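Heme-binding protein HutZ (Vibrio cholerae, PDB 3TGV) binds heme and probably degrades it to biliverdin beta and delta, releasing the iron. Local coordinates at residues T21-Y32 against A50-V58; R93-I102 against S117-R126. The protein carries 1 engineered substitution. All blocks are in the same frame, centred on the assembly; numbering follows the deposited sequence.

Contact 1 (T21-Y32 against A50-V58); sequences TVDAQGRPNVSY and ARHARNLEV
N55 lies across the end of strand 16-22, its side chain at about a right angle to that of T21. N55 CB lies against V22 O at 3.2 Å. The amide ND2 of N55 donates to T21 OG1 (3.1 Å, N-H...O angle 158°), and the hydroxyl oxygen sits close to the amide plane. The torsion of T21 (chi1 58°) puts OG1 between its backbone N and carbonyl carbon, where it faces N55, while CG2 turns to L56 CD2. N55 ND2 also gives a hydrogen bond to a water that donates to R27 O, so two acceptors fix the rotation of the amide. N55 OD1 lies against CB of D23.

The contact places helix 51-58 against the beta hairpin of strands 16-22 and 28-38, part of the antiparallel sheet in the split-barrel fold of the pyridoxamine 5'-phosphate oxidase family. A type I turn from D23 to G26 lies in the hairpin loop. D23 braces this loop: OD1 forms a salt bridge with R27 NH1 at 2.8 Å, and OD2 accepts from R27 N. At the C-terminal end of helix 51-58, V58 CG2 packs tightly on A24 CB (3.5 Å).

At its N-terminal end, S31 OG and H52 ND1 share a hydrogen bond of 2.9 Å. The histidine CG also stands between backbone N and carbonyl carbon, which brings the ring to the serine. Y32 O lies in the ring plane at the CE1 edge. N29 crosses R51 at about a right angle, with amide and guanidinium planes 60° apart. One water joins N29 ND2, P28 O and R51 NH1; another links N29 OD1 to H52 N. R51 NH1 also forms a salt bridge with D85 of the second subunit.

Contact 2 (R93-I102 against S117-R126); sequences RDSELWCQVI and SQLQDFMLFR
S117 O lies in plane at the edge of the W98 indole, and the R93 guanidinium has W98 CH2 over the centre of one face, 3.7 Å above it. R93 CA and D94 N lie over one face of the indole, toward the rim. I102 CG1 lies over the opposite face, also toward the rim. R93 NH2 donates to L119 O (3.2 Å, 142°), approaching from above the carbonyl plane, and makes a weak bond to S117 O at 2.7 Å. F122 N reaches L119 O from the opposite face. The arginine thus ties the loop before strand 122-129 to the loop that leads into helix 96-109.

This helix packs at nearly a right angle (97°) over the strand, on one side of the antiparallel sheet. L124 points toward the helix. Its CB meets W98 CZ3 at 3.6 Å. With CG anti to its backbone N (chi1 176°), it sends CD1 to V101 CG1 (3.9 Å) and CD2 to W98 CE3. I102 CG2 and CD1 touch S117 CB. Farther along the strand, L97 CD2 lies over one face of the R126 guanidinium, toward its rim, and R126 NH1 is hydrogen-bonded to E40 O.

How the contacts relate
Contact 1 closes before contact 2 opens along the chain, and their centres lie 19 Å apart. Both reach the same antiparallel sheet. Strand 28-38 of contact 1 pairs with strand 41-47, which pairs in turn with strand 122-129 of contact 2. The two contacts also touch directly. F125 of strand 122-129 packs on L56 and on the backbone of A53, and M123 meets E57. F125 and M123 therefore join helix 51-58 to the strand that carries helix 96-109. Contact 1 borders the dimer interface, where V22 packs on V22 of the second subunit, whereas contact 2 stays within one chain.

Contact 1 (T21-Y32 against A50-V58)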
loop_
_atom_site.group_PDB
_atom_site.type_symbol
_atom_site.label_atom_id
_atom_site.label_comp_id
_atom_site.label_asym_id
_atom_site.label_seq_id
_atom_site.Cartn_x
_atom_site.Cartn_y
_atom_site.Cartn_z
ATOM N N THR A 21 -5.915 -2.085 6.464
ATOM C CA THR A 21 -6.645 -2.661 7.581
ATOM C C THR A 21 -7.568 -1.602 8.173
ATOM O O THR A 21 -7.528 -0.438 7.769
ATOM C CB THR A 21 -5.689 -3.195 8.668
ATOM O OG1 THR A 21 -4.855 -2.127 9.131
ATOM C CG2 THR A 21 -4.801 -4.291 8.096
ATOM N N VAL A 22 -8.404 -2.004 9.125
ATOM C CA VAL A 22 -9.339 -1.069 9.747
ATOM C C VAL A 22 -9.450 -1.350 11.234
ATOM O O VAL A 22 -9.397 -2.507 11.656
ATOM C CB VAL A 22 -10.743 -1.154 9.122
ATOM C CG1 VAL A 22 -10.813 -0.338 7.843
ATOM C CG2 VAL A 22 -11.116 -2.611 8.865
ATOM N N ASP A 23 -9.610 -0.297 12.031
ATOM C CA ASP A 23 -9.841 -0.498 13.453
ATOM C C ASP A 23 -11.332 -0.748 13.710
ATOM O O ASP A 23 -12.123 -0.792 12.778
ATOM C CB ASP A 23 -9.299 0.671 14.283
ATOM C CG ASP A 23 -10.090 1.945 14.095
ATOM O OD1 ASP A 23 -9.605 3.016 14.538
ATOM O OD2 ASP A 23 -11.199 1.866 13.517
ATOM N N ALA A 24 -11.713 -0.917 14.970
ATOM C CA ALA A 24 -13.081 -1.318 15.307
ATOM C C ALA A 24 -14.143 -0.343 14.802
ATOM O O ALA A 24 -15.290 -0.729 14.566
ATOM C CB ALA A 24 -13.216 -1.522 16.813
ATOM N N GLN A 25 -13.758 0.918 14.636
ATOM C CA GLN A 25 -14.668 1.929 14.107
ATOM C C GLN A 25 -14.481 2.137 12.608
ATOM O O GLN A 25 -15.061 3.048 12.023
ATOM C CB GLN A 25 -14.481 3.257 14.838
ATOM C CG GLN A 25 -14.944 3.243 16.296
ATOM C CD GLN A 25 -14.104 2.340 17.180
ATOM O OE1 GLN A 25 -12.894 2.547 17.344
ATOM N NE2 GLN A 25 -14.745 1.328 17.764
ATOM N N GLY A 26 -13.667 1.294 11.985
ATOM C CA GLY A 26 -13.446 1.390 10.549
ATOM C C GLY A 26 -12.587 2.552 10.071
ATOM O O GLY A 26 -12.748 3.010 8.946
ATOM N N ARG A 27 -11.674 3.033 10.912
ATOM C CA ARG A 27 -10.639 3.952 10.446
ATOM C C ARG A 27 -9.574 3.144 9.701
ATOM O O ARG A 27 -9.035 2.178 10.255
ATOM C CB ARG A 27 -9.989 4.691 11.632
ATOM C CG ARG A 27 -10.962 5.499 12.470
ATOM C CD ARG A 27 -10.292 6.055 13.716
ATOM N NE ARG A 27 -11.268 6.614 14.644
ATOM C CZ ARG A 27 -11.798 5.944 15.660
ATOM N NH1 ARG A 27 -11.449 4.681 15.881
ATOM N NH2 ARG A 27 -12.676 6.539 16.462
ATOM N N PRO A 28 -9.263 3.536 8.448
ATOM C CA PRO A 28 -8.310 2.822 7.585
ATOM C C PRO A 28 -6.848 2.988 8.012
ATOM O O PRO A 28 -6.445 4.026 8.521
ATOM C CB PRO A 28 -8.474 3.523 6.236
ATOM C CG PRO A 28 -8.859 4.924 6.620
ATOM C CD PRO A 28 -9.778 4.754 7.799
ATOM N N ASN A 29 -6.045 1.963 7.775
ATOM C CA ASN A 29 -4.606 2.101 7.930
ATOM C C ASN A 29 -3.917 1.369 6.776
ATOM O O ASN A 29 -4.339 0.282 6.393
ATOM C CB ASN A 29 -4.174 1.546 9.283
ATOM C CG ASN A 29 -2.686 1.569 9.464
ATOM O OD1 ASN A 29 -2.016 0.550 9.298
ATOM N ND2 ASN A 29 -2.149 2.736 9.810
ATOM N N VAL A 30 -2.889 1.987 6.199
ATOM C CA VAL A 30 -2.080 1.331 5.179
ATOM C C VAL A 30 -0.694 1.012 5.743
ATOM O O VAL A 30 -0.126 1.787 6.526
ATOM C CB VAL A 30 -1.962 2.182 3.909
ATOM C CG1 VAL A 30 -1.112 3.398 4.145
ATOM C CG2 VAL A 30 -1.402 1.340 2.747
ATOM N N SER A 31 -0.169 -0.146 5.379
ATOM C CA SER A 31 1.092 -0.619 5.926
ATOM C C SER A 31 1.614 -1.646 4.952
ATOM O O SER A 31 0.993 -1.879 3.909
ATOM C CB SER A 31 0.854 -1.292 7.278
ATOM O OG SER A 31 -0.046 -2.380 7.123
ATOM N N TYR A 32 2.746 -2.264 5.278
ATOM C CA TYR A 32 3.242 -3.393 4.485
ATOM C C TYR A 32 3.756 -4.503 5.412
ATOM O O TYR A 32 3.986 -4.279 6.600
ATOM C CB TYR A 32 4.368 -2.952 3.553
ATOM C CG TYR A 32 5.691 -2.899 4.274
ATOM C CD1 TYR A 32 5.984 -1.860 5.147
ATOM C CD2 TYR A 32 6.632 -3.904 4.108
ATOM C CE1 TYR A 32 7.198 -1.826 5.847
ATOM C CE2 TYR A 32 7.841 -3.876 4.790
ATOM C CZ TYR A 32 8.119 -2.836 5.648
ATOM O OH TYR A 32 9.326 -2.820 6.309
ATOM N N ALA A 50 2.365 -2.051 16.269
ATOM C CA ALA A 50 1.895 -1.291 15.111
ATOM C C ALA A 50 0.379 -1.425 14.931
ATOM O O ALA A 50 -0.224 -2.404 15.367
ATOM C CB ALA A 50 2.630 -1.753 13.859
ATOM N N ARG A 51 -0.238 -0.442 14.290
ATOM C CA ARG A 51 -1.683 -0.439 14.114
ATOM C C ARG A 51 -2.227 -1.618 13.330
ATOM O O ARG A 51 -3.305 -2.119 13.648
ATOM C CB ARG A 51 -2.137 0.825 13.412
ATOM C CG ARG A 51 -2.010 2.042 14.249
ATOM C CD ARG A 51 -2.753 3.210 13.644
ATOM N NE ARG A 51 -2.345 4.425 14.331
ATOM C CZ ARG A 51 -2.480 5.649 13.841
ATOM N NH1 ARG A 51 -3.026 5.836 12.645
ATOM N NH2 ARG A 51 -2.065 6.685 14.557
ATOM N N HIS A 52 -1.523 -2.046 12.288
ATOM C CA HIS A 52 -2.117 -3.069 11.421
ATOM C C HIS A 52 -2.369 -4.381 12.177
ATOM O O HIS A 52 -3.341 -5.087 11.910
ATOM C CB HIS A 52 -1.294 -3.298 10.138
ATOM C CG HIS A 52 0.141 -3.636 10.385
ATOM N ND1 HIS A 52 1.037 -3.870 9.363
ATOM C CD2 HIS A 52 0.840 -3.781 11.536
ATOM C CE1 HIS A 52 2.227 -4.132 9.875
ATOM N NE2 HIS A 52 2.128 -4.094 11.192
ATOM N N ALA A 53 -1.502 -4.692 13.134
ATOM C CA ALA A 53 -1.667 -5.891 13.949
ATOM C C ALA A 53 -2.826 -5.749 14.935
ATOM O O ALA A 53 -3.596 -6.683 15.140
ATOM C CB ALA A 53 -0.374 -6.212 14.681
ATOM N N ARG A 54 -2.951 -4.583 15.552
ATOM C CA ARG A 54 -4.074 -4.336 16.443
ATOM C C ARG A 54 -5.390 -4.256 15.674
ATOM O O ARG A 54 -6.442 -4.668 16.166
ATOM C CB ARG A 54 -3.844 -3.064 17.252
ATOM C CG ARG A 54 -2.853 -3.236 18.401
ATOM C CD ARG A 54 -2.591 -1.908 19.093
ATOM N NE ARG A 54 -1.562 -1.115 18.425
ATOM C CZ ARG A 54 -1.737 0.127 17.984
ATOM N NH1 ARG A 54 -2.909 0.730 18.140
ATOM N NH2 ARG A 54 -0.738 0.776 17.400
ATOM N N ASN A 55 -5.335 -3.727 14.459
ATOM C CA ASN A 55 -6.513 -3.723 13.588
ATOM C C ASN A 55 -6.962 -5.126 13.200
ATOM O O ASN A 55 -8.131 -5.458 13.339
ATOM C CB ASN A 55 -6.278 -2.884 12.336
ATOM C CG ASN A 55 -6.278 -1.410 12.626
ATOM O OD1 ASN A 55 -6.489 -1.001 13.754
ATOM N ND2 ASN A 55 -6.031 -0.602 11.611
ATOM N N LEU A 56 -6.043 -5.958 12.722
ATOM C CA LEU A 56 -6.441 -7.299 12.293
ATOM C C LEU A 56 -6.980 -8.120 13.464
ATOM O O LEU A 56 -7.763 -9.053 13.267
ATOM C CB LEU A 56 -5.288 -8.034 11.615
ATOM C CG LEU A 56 -4.875 -7.511 10.240
ATOM C CD1 LEU A 56 -3.578 -8.173 9.815
ATOM C CD2 LEU A 56 -5.971 -7.729 9.203
ATOM N N GLU A 57 -6.554 -7.761 14.678
ATOM C CA GLU A 57 -7.029 -8.405 15.900
ATOM C C GLU A 57 -8.498 -8.141 16.177
ATOM O O GLU A 57 -9.231 -9.035 16.573
ATOM C CB GLU A 57 -6.250 -7.895 17.106
ATOM C CG GLU A 57 -5.204 -8.845 17.605
ATOM C CD GLU A 57 -4.791 -8.528 19.020
ATOM O OE1 GLU A 57 -4.766 -7.327 19.377
ATOM O OE2 GLU A 57 -4.503 -9.478 19.779
ATOM N N VAL A 58 -8.913 -6.892 16.009
ATOM C CA VAL A 58 -10.263 -6.491 16.373
ATOM C C VAL A 58 -11.233 -6.541 15.195
ATOM O O VAL A 58 -12.434 -6.729 15.381
ATOM C CB VAL A 58 -10.282 -5.075 16.988
ATOM C CG1 VAL A 58 -9.539 -4.095 16.105
ATOM C CG2 VAL A 58 -11.707 -4.614 17.199
HETATM O O HOH W 1 -6.561 2.267 11.772
HETATM O O HOH W 2 -4.575 4.572 10.612
HETATM O O HOH W 3 0.401 -0.115 10.913
#

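Contact 2 (R93-I102 against S117-R126)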
loop_
_atom_site.group_PDB
_atom_site.type_symbol
_atom_site.label_atom_id
_atom_site.label_comp_id
_atom_site.label_asym_id
_atom_site.label_seq_id
_atom_site.Cartn_x
_atom_site.Cartn_y
_atom_site.Cartn_z
ATOM N N ARG A 93 0.654 -19.515 18.627
ATOM C CA ARG A 93 2.084 -19.696 18.776
ATOM C C ARG A 93 2.449 -21.156 19.014
ATOM O O ARG A 93 1.854 -21.834 19.848
ATOM C CB ARG A 93 2.607 -18.825 19.919
ATOM C CG ARG A 93 4.098 -18.936 20.146
ATOM C CD ARG A 93 4.599 -17.796 21.022
ATOM N NE ARG A 93 5.787 -17.174 20.447
ATOM C CZ ARG A 93 5.828 -15.940 19.950
ATOM N NH1 ARG A 93 4.747 -15.167 19.975
ATOM N NH2 ARG A 93 6.959 -15.473 19.442
ATOM N N ASP A 94 3.432 -21.632 18.262
ATOM C CA ASP A 94 3.965 -22.971 18.449
ATOM C C ASP A 94 3.028 -24.082 17.998
ATOM O O ASP A 94 3.364 -25.258 18.110
ATOM C CB ASP A 94 4.379 -23.174 19.902
ATOM C CG ASP A 94 5.627 -22.405 20.249
ATOM O OD1 ASP A 94 6.583 -22.434 19.441
ATOM O OD2 ASP A 94 5.642 -21.761 21.318
ATOM N N SER A 95 1.858 -23.715 17.484
ATOM C CA SER A 95 0.987 -24.700 16.863
ATOM C C SER A 95 1.663 -25.245 15.607
ATOM O O SER A 95 2.663 -24.692 15.134
ATOM C CB SER A 95 -0.367 -24.087 16.500
ATOM O OG SER A 95 -0.247 -23.154 15.438
ATOM N N GLU A 96 1.114 -26.324 15.062
ATOM C CA GLU A 96 1.714 -26.952 13.897
ATOM C C GLU A 96 1.777 -25.985 12.706
ATOM O O GLU A 96 2.785 -25.922 12.003
ATOM C CB GLU A 96 0.940 -28.211 13.527
ATOM C CG GLU A 96 1.675 -29.136 12.575
ATOM C CD GLU A 96 0.917 -30.428 12.341
ATOM O OE1 GLU A 96 0.453 -30.648 11.200
ATOM O OE2 GLU A 96 0.782 -31.219 13.304
ATOM N N LEU A 97 0.703 -25.233 12.486
ATOM C CA LEU A 97 0.697 -24.230 11.427
ATOM C C LEU A 97 1.763 -23.163 11.668
ATOM O O LEU A 97 2.441 -22.727 10.736
ATOM C CB LEU A 97 -0.681 -23.583 11.295
ATOM C CG LEU A 97 -0.880 -22.679 10.071
ATOM C CD1 LEU A 97 -0.322 -23.342 8.815
ATOM C CD2 LEU A 97 -2.358 -22.325 9.879
ATOM N N TRP A 98 1.909 -22.748 12.923
ATOM C CA TRP A 98 2.913 -21.759 13.297
ATOM C C TRP A 98 4.304 -22.217 12.902
ATOM O O TRP A 98 5.048 -21.494 12.240
ATOM C CB TRP A 98 2.883 -21.509 14.804
ATOM C CG TRP A 98 4.047 -20.707 15.301
ATOM C CD1 TRP A 98 5.320 -21.159 15.533
ATOM C CD2 TRP A 98 4.052 -19.316 15.641
ATOM N NE1 TRP A 98 6.110 -20.131 15.991
ATOM C CE2 TRP A 98 5.352 -18.992 16.068
ATOM C CE3 TRP A 98 3.075 -18.316 15.629
ATOM C CZ2 TRP A 98 5.706 -17.707 16.472
ATOM C CZ3 TRP A 98 3.427 -17.044 16.033
ATOM C CH2 TRP A 98 4.731 -16.749 16.448
ATOM N N CYS A 99 4.659 -23.425 13.321
ATOM C CA CYS A 99 5.988 -23.950 13.056
ATOM C C CYS A 99 6.264 -24.057 11.557
ATOM O O CYS A 99 7.355 -23.726 11.098
ATOM C CB CYS A 99 6.166 -25.301 13.755
ATOM S SG CYS A 99 5.923 -25.216 15.559
ATOM N N GLN A 100 5.271 -24.501 10.793
ATOM C CA GLN A 100 5.432 -24.632 9.345
ATOM C C GLN A 100 5.694 -23.285 8.677
ATOM O O GLN A 100 6.646 -23.128 7.906
ATOM C CB GLN A 100 4.197 -25.282 8.729
ATOM C CG GLN A 100 3.961 -26.707 9.189
ATOM C CD GLN A 100 2.550 -27.188 8.899
ATOM O OE1 GLN A 100 2.011 -26.964 7.811
ATOM N NE2 GLN A 100 1.939 -27.845 9.880
ATOM N N VAL A 101 4.843 -22.311 8.975
ATOM C CA VAL A 101 4.958 -20.993 8.365
ATOM C C VAL A 101 6.240 -20.286 8.813
ATOM O O VAL A 101 6.928 -19.673 7.997
ATOM C CB VAL A 101 3.721 -20.122 8.658
ATOM C CG1 VAL A 101 3.881 -18.731 8.040
ATOM C CG2 VAL A 101 2.469 -20.800 8.126
ATOM N N ILE A 102 6.568 -20.376 10.102
ATOM C CA ILE A 102 7.815 -19.788 10.579
ATOM C C ILE A 102 8.990 -20.378 9.801
ATOM O O ILE A 102 9.869 -19.655 9.320
ATOM C CB ILE A 102 8.034 -20.019 12.087
ATOM C CG1 ILE A 102 6.959 -19.309 12.915
ATOM C CG2 ILE A 102 9.403 -19.521 12.496
ATOM C CD1 ILE A 102 6.897 -17.812 12.704
ATOM N N SER A 117 10.584 -14.202 15.552
ATOM C CA SER A 117 9.684 -15.265 15.980
ATOM C C SER A 117 9.794 -15.559 17.480
ATOM O O SER A 117 9.050 -16.393 18.007
ATOM C CB SER A 117 9.953 -16.541 15.183
ATOM O OG SER A 117 11.160 -17.148 15.610
ATOM N N GLN A 118 10.719 -14.881 18.161
ATOM C CA GLN A 118 10.898 -15.059 19.600
ATOM C C GLN A 118 10.117 -14.010 20.374
ATOM O O GLN A 118 9.756 -14.225 21.533
ATOM C CB GLN A 118 12.375 -14.944 19.992
ATOM C CG GLN A 118 13.331 -15.681 19.083
ATOM C CD GLN A 118 13.041 -17.165 19.013
ATOM O OE1 GLN A 118 13.627 -17.882 18.201
ATOM N NE2 GLN A 118 12.134 -17.636 19.864
ATOM N N LEU A 119 9.875 -12.873 19.733
ATOM C CA LEU A 119 9.289 -11.723 20.406
ATOM C C LEU A 119 7.790 -11.875 20.614
ATOM O O LEU A 119 7.073 -12.330 19.718
ATOM C CB LEU A 119 9.574 -10.460 19.606
ATOM C CG LEU A 119 11.041 -10.259 19.244
ATOM C CD1 LEU A 119 11.199 -8.972 18.456
ATOM C CD2 LEU A 119 11.894 -10.233 20.503
ATOM N N GLN A 120 7.313 -11.476 21.792
ATOM C CA GLN A 120 5.910 -11.671 22.137
ATOM C C GLN A 120 4.965 -10.734 21.389
ATOM O O GLN A 120 3.835 -11.121 21.077
ATOM C CB GLN A 120 5.673 -11.593 23.654
ATOM C CG GLN A 120 5.504 -10.191 24.229
ATOM C CD GLN A 120 4.567 -10.176 25.433
ATOM O OE1 GLN A 120 3.503 -10.800 25.418
ATOM N NE2 GLN A 120 4.964 -9.471 26.484
ATOM N N ASP A 121 5.403 -9.512 21.083
ATOM C CA ASP A 121 4.520 -8.647 20.299
ATOM C C ASP A 121 4.436 -9.027 18.816
ATOM O O ASP A 121 3.600 -8.497 18.092
ATOM C CB ASP A 121 4.771 -7.137 20.500
ATOM C CG ASP A 121 6.229 -6.780 20.557
ATOM O OD1 ASP A 121 6.935 -6.978 19.548
ATOM O OD2 ASP A 121 6.660 -6.272 21.610
ATOM N N PHE A 122 5.271 -9.955 18.364
ATOM C CA PHE A 122 5.154 -10.398 16.978
ATOM C C PHE A 122 4.166 -11.528 16.821
ATOM O O PHE A 122 4.365 -12.620 17.343
ATOM C CB PHE A 122 6.504 -10.736 16.361
ATOM C CG PHE A 122 7.183 -9.551 15.753
ATOM C CD1 PHE A 122 7.982 -8.730 16.524
ATOM C CD2 PHE A 122 6.993 -9.237 14.413
ATOM C CE1 PHE A 122 8.600 -7.625 15.974
ATOM C CE2 PHE A 122 7.608 -8.134 13.853
ATOM C CZ PHE A 122 8.414 -7.327 14.634
ATOM N N MET A 123 3.090 -11.230 16.102
ATOM C CA MET A 123 1.981 -12.144 15.923
ATOM C C MET A 123 1.974 -12.653 14.487
ATOM O O MET A 123 2.354 -11.930 13.567
ATOM C CB MET A 123 0.670 -11.413 16.202
ATOM C CG MET A 123 0.661 -10.637 17.497
ATOM S SD MET A 123 -0.811 -9.611 17.644
ATOM C CE MET A 123 -1.389 -10.126 19.265
ATOM N N LEU A 124 1.533 -13.891 14.299
ATOM C CA LEU A 124 1.441 -14.465 12.962
ATOM C C LEU A 124 -0.011 -14.510 12.508
ATOM O O LEU A 124 -0.844 -15.162 13.136
ATOM C CB LEU A 124 2.044 -15.869 12.955
ATOM C CG LEU A 124 1.957 -16.694 11.670
ATOM C CD1 LEU A 124 2.729 -16.029 10.535
ATOM C CD2 LEU A 124 2.486 -18.090 11.933
ATOM N N PHE A 125 -0.320 -13.811 11.422
ATOM C CA PHE A 125 -1.685 -13.800 10.904
ATOM C C PHE A 125 -1.794 -14.593 9.611
ATOM O O PHE A 125 -0.990 -14.415 8.704
ATOM C CB PHE A 125 -2.184 -12.369 10.663
ATOM C CG PHE A 125 -2.466 -11.594 11.925
ATOM C CD1 PHE A 125 -3.748 -11.545 12.454
ATOM C CD2 PHE A 125 -1.456 -10.914 12.572
ATOM C CE1 PHE A 125 -4.013 -10.834 13.609
ATOM C CE2 PHE A 125 -1.714 -10.204 13.726
ATOM C CZ PHE A 125 -2.994 -10.166 14.246
ATOM N N ARG A 126 -2.790 -15.470 9.544
ATOM C CA ARG A 126 -3.165 -16.109 8.283
ATOM C C ARG A 126 -4.196 -15.265 7.546
ATOM O O ARG A 126 -5.192 -14.844 8.127
ATOM C CB ARG A 126 -3.737 -17.506 8.520
ATOM C CG ARG A 126 -4.650 -17.943 7.394
ATOM C CD ARG A 126 -4.668 -19.442 7.172
ATOM N NE ARG A 126 -5.466 -20.148 8.164
ATOM C CZ ARG A 126 -6.132 -21.272 7.913
ATOM N NH1 ARG A 126 -6.106 -21.808 6.695
ATOM N NH2 ARG A 126 -6.830 -21.859 8.879
#